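Local coordinates for cation-transporting ATPase, E1-E2 family protein (Streptococcus pneumoniae, PDB 4F2F) that probably exports Cu(I) from the cell at the expense of ATP, and binds Cu(I) through a cupredoxin-fold metal-binding domain, at residues Y51-F56 / G60-I65. Sequence-based numbering, arbitrary orientation.
Sequences YKEILF and GILEPI
Ile54 and Glu63 face each other as a hydrogen-bonded antiparallel pair at the middle of the hairpin formed by strands 53-56 and 61-64. Ile54 N donates a hydrogen bond to Glu63 O (2.8 Å), and Glu63 N donates one back to Ile54 O. Phe56 and Ile61 repeat the exchange toward the turn, where Ile61 N sits 3.1 Å from Phe56 O. Gly60, with positive phi (69°), also faces Phe56, making a G1 beta bulge. At the other end Ile65 N reaches Lys52 O at 2.8 Å. Several of these acceptors carry a second, weaker load: Leu62 CA lies 3.3 Å from Ile54 O, and Glu53 CA is likewise near Glu63 O. Pro64, which has no N-H to offer, falls at a non-hydrogen-bonded pair with Glu53.

The two sheet faces differ. On one, Ile54 and Ile65 cross obliquely: with CG1 beside the backbone N (chi1 -55°), Ile54 brings CG1 and CD1 against Ile65 CG2, each at 4.0 Å. Phe56 meets Ile61 only at its root, CB to CB at 3.9 Å, while its ring runs on to meet Phe75, Phe85 and Tyr96 in the interior. On the other face, Leu55 CD1 touches Leu62 CD1 at 4.1 Å, in a more exposed setting.

Beyond the hairpin, Glu63 OE1 forms a salt bridge with Lys71, which also bonds Pro64 O, and Ile65 O accepts from Arg44. Leu55 bonds through its backbone to Ser86 of strand 81-87, the strand that ends at copper ligand Cys87. The chemistry thus implies a hairpin held chiefly by main-chain bonds, with the buried side chains of Ile54, Phe56 and Ile65 entering the cupredoxin core while Glu63, on the same side, is paired with Lys71.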
# COMPACT_ATOMS: atom_id res chain seq x y z
N TYR A 51 0.22 -12.64 5.88
CA TYR A 51 0.11 -11.18 5.89
C TYR A 51 0.91 -10.52 7.02
O TYR A 51 0.64 -9.38 7.39
CB TYR A 51 -1.36 -10.76 6.01
CG TYR A 51 -2.25 -11.28 4.91
CD1 TYR A 51 -2.55 -10.50 3.81
CD2 TYR A 51 -2.80 -12.56 4.98
CE1 TYR A 51 -3.37 -10.97 2.80
CE2 TYR A 51 -3.62 -13.04 3.98
CZ TYR A 51 -3.90 -12.24 2.89
OH TYR A 51 -4.72 -12.72 1.89
N LYS A 52 1.90 -11.23 7.57
CA LYS A 52 2.63 -10.71 8.73
C LYS A 52 3.63 -9.61 8.37
O LYS A 52 4.18 -8.96 9.25
CB LYS A 52 3.34 -11.83 9.49
CG LYS A 52 4.60 -12.36 8.83
CD LYS A 52 5.28 -13.41 9.71
CE LYS A 52 6.65 -13.76 9.17
NZ LYS A 52 7.33 -14.76 10.04
N GLU A 53 3.85 -9.40 7.08
CA GLU A 53 4.77 -8.37 6.62
C GLU A 53 4.22 -7.61 5.41
O GLU A 53 3.41 -8.14 4.65
CB GLU A 53 6.15 -8.97 6.29
CG GLU A 53 6.94 -9.38 7.52
CD GLU A 53 7.99 -10.43 7.23
OE1 GLU A 53 8.16 -10.80 6.04
OE2 GLU A 53 8.64 -10.91 8.18
N ILE A 54 4.65 -6.37 5.27
CA ILE A 54 4.28 -5.51 4.15
C ILE A 54 5.54 -5.15 3.38
O ILE A 54 6.51 -4.65 3.95
CB ILE A 54 3.62 -4.21 4.64
CG1 ILE A 54 2.43 -4.53 5.56
CG2 ILE A 54 3.19 -3.34 3.46
CD1 ILE A 54 1.98 -3.35 6.39
N LEU A 55 5.53 -5.40 2.07
CA LEU A 55 6.71 -5.20 1.25
C LEU A 55 6.49 -4.17 0.14
O LEU A 55 5.61 -4.34 -0.71
CB LEU A 55 7.18 -6.53 0.64
CG LEU A 55 8.35 -6.48 -0.34
CD1 LEU A 55 9.62 -5.99 0.34
CD2 LEU A 55 8.58 -7.85 -0.97
N PHE A 56 7.28 -3.11 0.17
CA PHE A 56 7.38 -2.16 -0.93
C PHE A 56 8.83 -2.19 -1.42
O PHE A 56 9.64 -1.36 -1.03
CB PHE A 56 7.01 -0.75 -0.48
CG PHE A 56 5.52 -0.50 -0.37
CD1 PHE A 56 4.88 0.36 -1.24
CD2 PHE A 56 4.77 -1.12 0.62
CE1 PHE A 56 3.52 0.60 -1.14
CE2 PHE A 56 3.40 -0.88 0.73
CZ PHE A 56 2.78 -0.02 -0.16
N GLY A 60 12.44 0.05 -0.68
CA GLY A 60 13.29 -0.56 0.33
C GLY A 60 12.56 -0.75 1.65
O GLY A 60 13.18 -0.81 2.71
N ILE A 61 11.24 -0.85 1.57
CA ILE A 61 10.41 -0.98 2.76
C ILE A 61 9.98 -2.42 2.99
O ILE A 61 9.46 -3.08 2.09
CB ILE A 61 9.17 -0.06 2.67
CG1 ILE A 61 9.60 1.41 2.71
CG2 ILE A 61 8.19 -0.37 3.80
CD1 ILE A 61 8.47 2.39 2.47
N LEU A 62 10.21 -2.90 4.21
CA LEU A 62 9.73 -4.21 4.65
C LEU A 62 9.34 -4.07 6.11
O LEU A 62 10.20 -3.91 6.98
CB LEU A 62 10.80 -5.28 4.48
CG LEU A 62 10.42 -6.69 4.94
CD1 LEU A 62 9.15 -7.14 4.23
CD2 LEU A 62 11.55 -7.68 4.70
N GLU A 63 8.04 -4.11 6.39
CA GLU A 63 7.54 -3.78 7.71
C GLU A 63 6.69 -4.91 8.27
O GLU A 63 5.78 -5.39 7.60
CB GLU A 63 6.71 -2.50 7.64
CG GLU A 63 6.19 -2.00 8.98
CD GLU A 63 7.30 -1.46 9.86
OE1 GLU A 63 7.13 -1.44 11.10
OE2 GLU A 63 8.35 -1.06 9.31
N PRO A 64 6.97 -5.33 9.51
CA PRO A 64 6.10 -6.33 10.15
C PRO A 64 4.78 -5.71 10.56
O PRO A 64 4.71 -4.50 10.81
CB PRO A 64 6.90 -6.74 11.39
CG PRO A 64 7.71 -5.54 11.72
CD PRO A 64 8.06 -4.89 10.40
N ILE A 65 3.73 -6.52 10.61
CA ILE A 65 2.44 -6.05 11.09
C ILE A 65 1.72 -7.18 11.82
O ILE A 65 1.57 -8.28 11.29
CB ILE A 65 1.58 -5.46 9.95
CG1 ILE A 65 0.26 -4.89 10.49
CG2 ILE A 65 1.33 -6.49 8.85
CD1 ILE A 65 -0.57 -4.16 9.45